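Glycosylation Associate Protein 3 (Streptococcus agalactiae serotype V, PDB 6OYC) probably acts within the Gap123 complex as an accessory Sec component, supporting glycosylation and secretion of bacterial surface glycoproteins, with a likely sugar-binding role. Local coordinates at residues L72-E77 with L84-E89; N252-P257 with N311-Y316. All blocks are in the same frame, centred on the assembly; numbering follows the deposited sequence.

Interaction 1: residues L72-E77 with L84-E89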
loop_
_atom_site.group_PDB
_atom_site.type_symbol
_atom_site.label_atom_id
_atom_site.label_comp_id
_atom_site.label_asym_id
_atom_site.label_seq_id
_atom_site.Cartn_x
_atom_site.Cartn_y
_atom_site.Cartn_z
ATOM N N LEU C 72 9.631 0.892 -13.823
ATOM C CA LEU C 72 10.047 1.256 -12.475
ATOM C C LEU C 72 9.712 2.716 -12.250
ATOM O O LEU C 72 10.100 3.574 -13.053
ATOM C CB LEU C 72 11.534 1.021 -12.259
ATOM C CG LEU C 72 12.069 1.294 -10.851
ATOM C CD1 LEU C 72 11.515 0.262 -9.867
ATOM C CD2 LEU C 72 13.589 1.265 -10.887
ATOM N N SER C 73 8.991 2.990 -11.168
ATOM C CA SER C 73 8.516 4.323 -10.841
ATOM C C SER C 73 9.013 4.712 -9.461
ATOM O O SER C 73 9.078 3.872 -8.556
ATOM C CB SER C 73 6.983 4.394 -10.868
ATOM O OG SER C 73 6.495 3.885 -12.084
ATOM N N LEU C 74 9.339 5.992 -9.303
ATOM C CA LEU C 74 9.749 6.553 -8.024
ATOM C C LEU C 74 8.627 7.429 -7.487
ATOM O O LEU C 74 8.163 8.341 -8.173
ATOM C CB LEU C 74 11.036 7.361 -8.172
ATOM C CG LEU C 74 11.461 8.232 -6.986
ATOM C CD1 LEU C 74 12.006 7.410 -5.821
ATOM C CD2 LEU C 74 12.496 9.231 -7.448
ATOM N N ASN C 75 8.185 7.140 -6.279
ATOM C CA ASN C 75 7.242 7.987 -5.563
ATOM C C ASN C 75 7.997 8.610 -4.395
ATOM O O ASN C 75 8.251 7.937 -3.392
ATOM C CB ASN C 75 6.027 7.190 -5.092
ATOM C CG ASN C 75 4.864 8.083 -4.724
ATOM O OD1 ASN C 75 5.056 9.142 -4.116
ATOM N ND2 ASN C 75 3.651 7.678 -5.105
ATOM N N ALA C 76 8.349 9.892 -4.539
ATOM C CA ALA C 76 9.075 10.664 -3.540
ATOM C C ALA C 76 8.677 12.134 -3.659
ATOM O O ALA C 76 8.085 12.556 -4.652
ATOM C CB ALA C 76 10.596 10.513 -3.697
ATOM N N GLU C 77 9.015 12.920 -2.634
ATOM C CA GLU C 77 8.734 14.352 -2.596
ATOM C C GLU C 77 10.037 15.090 -2.353
ATOM O O GLU C 77 10.691 14.850 -1.333
ATOM C CB GLU C 77 7.731 14.697 -1.484
ATOM C CG GLU C 77 6.288 14.341 -1.770
ATOM C CD GLU C 77 5.436 14.289 -0.515
ATOM O OE1 GLU C 77 4.780 13.252 -0.288
ATOM O OE2 GLU C 77 5.411 15.278 0.246
ATOM N N LEU C 84 17.752 13.157 -6.592
ATOM C CA LEU C 84 17.464 11.839 -6.019
ATOM C C LEU C 84 17.114 10.882 -7.147
ATOM O O LEU C 84 16.021 10.967 -7.712
ATOM C CB LEU C 84 16.325 11.883 -4.997
ATOM C CG LEU C 84 16.089 10.538 -4.284
ATOM C CD1 LEU C 84 17.226 10.214 -3.296
ATOM C CD2 LEU C 84 14.731 10.459 -3.587
ATOM N N PHE C 85 18.012 9.948 -7.456
ATOM C CA PHE C 85 17.771 9.048 -8.573
ATOM C C PHE C 85 17.920 7.587 -8.147
ATOM O O PHE C 85 18.273 7.266 -7.006
ATOM C CB PHE C 85 18.672 9.390 -9.776
ATOM C CG PHE C 85 20.136 9.170 -9.546
ATOM C CD1 PHE C 85 20.932 10.189 -9.028
ATOM C CD2 PHE C 85 20.732 7.964 -9.885
ATOM C CE1 PHE C 85 22.297 9.993 -8.815
ATOM C CE2 PHE C 85 22.095 7.762 -9.685
ATOM C CZ PHE C 85 22.881 8.781 -9.150
ATOM N N VAL C 86 17.601 6.699 -9.089
ATOM C CA VAL C 86 17.482 5.276 -8.832
ATOM C C VAL C 86 18.295 4.525 -9.881
ATOM O O VAL C 86 18.153 4.766 -11.084
ATOM C CB VAL C 86 16.008 4.816 -8.839
ATOM C CG1 VAL C 86 15.906 3.326 -8.616
ATOM C CG2 VAL C 86 15.219 5.540 -7.760
ATOM N N ARG C 87 19.142 3.620 -9.421
ATOM C CA ARG C 87 19.974 2.786 -10.268
ATOM C C ARG C 87 19.547 1.329 -10.103
ATOM O O ARG C 87 19.609 0.772 -8.993
ATOM C CB ARG C 87 21.442 2.969 -9.897
ATOM C CG ARG C 87 22.418 2.160 -10.725
ATOM C CD ARG C 87 23.861 2.671 -10.478
ATOM N NE ARG C 87 24.870 1.674 -10.851
ATOM C CZ ARG C 87 25.969 1.937 -11.559
ATOM N NH1 ARG C 87 26.219 3.174 -11.984
ATOM N NH2 ARG C 87 26.827 0.959 -11.833
ATOM N N ILE C 88 19.109 0.719 -11.200
ATOM C CA ILE C 88 18.910 -0.719 -11.256
ATOM C C ILE C 88 20.117 -1.327 -11.950
ATOM O O ILE C 88 20.503 -0.888 -13.042
ATOM C CB ILE C 88 17.593 -1.080 -11.967
ATOM C CG1 ILE C 88 17.413 -2.591 -12.053
ATOM C CG2 ILE C 88 17.500 -0.464 -13.349
ATOM C CD1 ILE C 88 15.962 -2.985 -12.343
ATOM N N GLU C 89 20.735 -2.314 -11.308
ATOM C CA GLU C 89 21.945 -2.938 -11.824
ATOM C C GLU C 89 21.760 -4.447 -11.902
ATOM O O GLU C 89 21.185 -5.050 -10.993
ATOM C CB GLU C 89 23.165 -2.608 -10.946
ATOM C CG GLU C 89 24.493 -3.039 -11.568
ATOM C CD GLU C 89 25.668 -2.158 -11.137
ATOM O OE1 GLU C 89 25.494 -1.250 -10.296
ATOM O OE2 GLU C 89 26.777 -2.386 -11.640
#

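Interaction 2: residues N252-P257 with N311-Y316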
loop_
_atom_site.group_PDB
_atom_site.type_symbol
_atom_site.label_atom_id
_atom_site.label_comp_id
_atom_site.label_asym_id
_atom_site.label_seq_id
_atom_site.Cartn_x
_atom_site.Cartn_y
_atom_site.Cartn_z
ATOM N N ASN C 252 -13.644 -9.235 5.635
ATOM C CA ASN C 252 -13.247 -10.631 5.493
ATOM C C ASN C 252 -12.076 -11.028 6.397
ATOM O O ASN C 252 -11.466 -12.078 6.168
ATOM C CB ASN C 252 -12.917 -10.944 4.029
ATOM C CG ASN C 252 -11.709 -10.186 3.526
ATOM O OD1 ASN C 252 -11.081 -9.426 4.266
ATOM N ND2 ASN C 252 -11.366 -10.395 2.256
ATOM N N ASP C 253 -11.733 -10.202 7.393
ATOM C CA ASP C 253 -10.767 -10.562 8.429
ATOM C C ASP C 253 -9.339 -10.716 7.890
ATOM O O ASP C 253 -8.530 -11.447 8.460
ATOM C CB ASP C 253 -11.195 -11.840 9.167
ATOM C CG ASP C 253 -12.567 -11.706 9.843
ATOM O OD1 ASP C 253 -12.848 -10.649 10.441
ATOM O OD2 ASP C 253 -13.366 -12.660 9.778
ATOM N N CYS C 254 -9.000 -10.047 6.796
ATOM C CA CYS C 254 -7.623 -10.001 6.321
ATOM C C CYS C 254 -6.959 -8.751 6.887
ATOM O O CYS C 254 -7.352 -7.624 6.549
ATOM C CB CYS C 254 -7.569 -9.998 4.795
ATOM S SG CYS C 254 -8.086 -11.560 4.087
ATOM N N PHE C 255 -5.955 -8.952 7.738
ATOM C CA PHE C 255 -5.375 -7.877 8.521
ATOM C C PHE C 255 -3.857 -8.005 8.579
ATOM O O PHE C 255 -3.304 -9.106 8.555
ATOM C CB PHE C 255 -5.936 -7.881 9.948
ATOM C CG PHE C 255 -7.349 -7.361 10.058
ATOM C CD1 PHE C 255 -7.659 -6.055 9.681
ATOM C CD2 PHE C 255 -8.359 -8.169 10.568
ATOM C CE1 PHE C 255 -8.945 -5.569 9.807
ATOM C CE2 PHE C 255 -9.655 -7.700 10.688
ATOM C CZ PHE C 255 -9.956 -6.397 10.308
ATOM N N ALA C 256 -3.194 -6.865 8.659
ATOM C CA ALA C 256 -1.834 -6.789 9.169
ATOM C C ALA C 256 -1.885 -6.561 10.668
ATOM O O ALA C 256 -2.947 -6.273 11.217
ATOM C CB ALA C 256 -1.084 -5.665 8.464
ATOM N N PRO C 257 -0.763 -6.695 11.379
ATOM C CA PRO C 257 -0.792 -6.401 12.815
ATOM C C PRO C 257 -1.202 -4.954 13.052
ATOM O O PRO C 257 -1.054 -4.097 12.175
ATOM C CB PRO C 257 0.651 -6.664 13.259
ATOM C CG PRO C 257 1.155 -7.669 12.275
ATOM C CD PRO C 257 0.544 -7.249 10.974
ATOM N N ASN C 311 -9.678 -10.332 -2.087
ATOM C CA ASN C 311 -10.697 -9.865 -3.022
ATOM C C ASN C 311 -11.505 -11.028 -3.581
ATOM O O ASN C 311 -12.718 -10.908 -3.794
ATOM C CB ASN C 311 -10.039 -9.078 -4.151
ATOM C CG ASN C 311 -9.242 -9.960 -5.080
ATOM O OD1 ASN C 311 -9.582 -10.120 -6.248
ATOM N ND2 ASN C 311 -8.180 -10.554 -4.559
ATOM N N GLU C 312 -10.859 -12.176 -3.792
ATOM C CA GLU C 312 -11.571 -13.351 -4.281
ATOM C C GLU C 312 -12.558 -13.910 -3.273
ATOM O O GLU C 312 -13.195 -14.924 -3.569
ATOM C CB GLU C 312 -10.570 -14.432 -4.697
ATOM C CG GLU C 312 -9.710 -13.983 -5.850
ATOM C CD GLU C 312 -8.584 -14.947 -6.155
ATOM O OE1 GLU C 312 -7.761 -14.633 -7.044
ATOM O OE2 GLU C 312 -8.515 -16.015 -5.508
ATOM N N HIS C 313 -12.692 -13.297 -2.098
ATOM C CA HIS C 313 -13.700 -13.697 -1.123
ATOM C C HIS C 313 -15.012 -12.945 -1.278
ATOM O O HIS C 313 -15.989 -13.295 -0.604
ATOM C CB HIS C 313 -13.215 -13.467 0.314
ATOM C CG HIS C 313 -11.940 -14.168 0.652
ATOM N ND1 HIS C 313 -11.343 -14.054 1.888
ATOM C CD2 HIS C 313 -11.148 -14.987 -0.079
ATOM C CE1 HIS C 313 -10.237 -14.774 1.904
ATOM N NE2 HIS C 313 -10.094 -15.346 0.722
ATOM N N LEU C 314 -15.048 -11.901 -2.102
ATOM C CA LEU C 314 -16.247 -11.075 -2.174
ATOM C C LEU C 314 -17.529 -11.847 -2.508
ATOM O O LEU C 314 -18.592 -11.449 -2.001
ATOM C CB LEU C 314 -16.013 -9.936 -3.174
ATOM C CG LEU C 314 -15.146 -8.805 -2.632
ATOM C CD1 LEU C 314 -14.845 -7.791 -3.711
ATOM C CD2 LEU C 314 -15.847 -8.165 -1.451
ATOM N N PRO C 315 -17.517 -12.921 -3.308
ATOM C CA PRO C 315 -18.761 -13.704 -3.480
ATOM C C PRO C 315 -19.263 -14.419 -2.219
ATOM O O PRO C 315 -20.478 -14.617 -2.095
ATOM C CB PRO C 315 -18.397 -14.696 -4.591
ATOM C CG PRO C 315 -17.381 -13.932 -5.417
ATOM C CD PRO C 315 -16.553 -13.183 -4.399
ATOM N N TYR C 316 -18.397 -14.805 -1.271
ATOM C CA TYR C 316 -18.882 -15.381 -0.009
ATOM C C TYR C 316 -19.758 -14.413 0.795
ATOM O O TYR C 316 -20.187 -14.766 1.904
ATOM C CB TYR C 316 -17.720 -15.828 0.895
ATOM C CG TYR C 316 -16.882 -16.993 0.401
ATOM C CD1 TYR C 316 -17.333 -18.314 0.498
ATOM C CD2 TYR C 316 -15.615 -16.771 -0.133
ATOM C CE1 TYR C 316 -16.548 -19.375 0.047
ATOM C CE2 TYR C 316 -14.824 -17.812 -0.581
ATOM C CZ TYR C 316 -15.288 -19.107 -0.493
ATOM O OH TYR C 316 -14.464 -20.115 -0.951
HETATM O O HOH W 1 -11.907 -14.223 4.730
#

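Interaction 1: residues L72-E77 with L84-E89
Leu72 and Leu74 on one strand, and Leu84 and Val86 on the other, swing their first side-chain branch away from the backbone N: CG of Leu74 stands anti at chi1 169°, and CG1 of Val86 at 178°. Val86 is thereby left with one methyl for each of two leucines. Its CG1 meets Leu72 CD2 at 3.8 Å, and its CG2 lies 4.2 Å from Leu74 CD1, both leucines slanting across the valine. The other Leu74 branch, CD2, rests 3.9 Å from the backbone O of Leu84. Farther along, Ala76 CB touches Leu84 CD2 at 4.1 Å.

The segment axes approach to 8.7 Å, too far apart for neighbours in one sheet, and their N-to-C directions lie 151° apart, roughly antiparallel. Backbone pairing confirms the separation: Leu72 and Leu74 bond to Ile108 and Asp106, whereas strand 84-91 belongs to the sheet containing 118-125 and 97-103. The arrangement is a face-to-face β-sandwich, consistent with the galactose-binding-like clan of this accessory Sec family.

On the opposite side of strand 84-91, Arg87 grips Glu89 side-on, NE and NH2 each 3.0 Å from OE1 and approaching from one face of the carboxylate; Phe100 adds a cation-pi contact to Arg87. Across the sandwich, by contrast, the side-chain-to-side-chain contacts are all aliphatic, implying that van der Waals packing and exclusion of water, rather than polar pairing, hold these two strands together.

Interaction 2: residues N252-P257 with N311-Y316
Asn252 and His313 make the van der Waals part of this contact. The amide nitrogen ND2 of Asn252 comes obliquely to the imidazole, 3.7 Å from His313 ND1, and the two side chains cross at about a right angle with their planes 67° apart. At that separation the pair is a van der Waals contact, and ND2 already donates to Tyr229 O. CG of Asn252 sits between its backbone N and carbonyl carbon (chi1 65°), which carries the amide toward the histidine. The sulfur contact is looser: Cys254 SG is 4.4 Å from His313 CE1 and lies obliquely to the ring.

The polar link is a bridging water. It donates to Asn252 O at 2.6 Å and is also hydrogen-bonded to His313 ND1 at 2.9 Å, so one molecule joins the backbone of 252-257 to the imidazole.

Segment 252-257 follows strand 248-251 of a five-stranded parallel sheet. Strand 223-227, helix 231-243 and strand 248-251 form a β-α-β crossover, and the parallel strand order 2-1-3-4-5 is consistent with the parallel core of an α/β-hydrolase-like fold. The loops following both strands meet here: besides the ND2 bond to Tyr229, Asn234 of the helix donates to Asn252 OD1. These bonds pin both ends of the amide.

Local hydrogen bonds shape each segment. Cys254 N reaches Asn252 OD1 at 3.3 Å, a weak bond in an Asx turn, and Asp253 passes through it with a positive phi of 67° while its carboxylate bonds to His291. In 311-316, Leu314 N to Asn311 O at 3.0 Å and Tyr316 N to His313 O at 2.9 Å give the 3-10 turns, and the edge of the Tyr316 ring faces His313 CA.

In the fold
From the N terminus, strand 69-78 enters interaction 1, and after a short connection the chain returns on strand 84-91 in the facing sheet, so the contact closes a short loop and joins the six-stranded sheet to the four-stranded one. After completing the sandwich with the strands up to 130-140, the chain passes into the parallel-sheet part. There interaction 2 opens just after strand 248-251 and closes 53 intervening residues later, enclosing helices 258-262 and 270-281 and strand 289-291, and tying that strand-end loop to the C-terminal 3-10 segment. The loops neither nest nor cross: the centres of interactions 1 and 2 are about 32 Å apart, on opposite sides of the chain's centre.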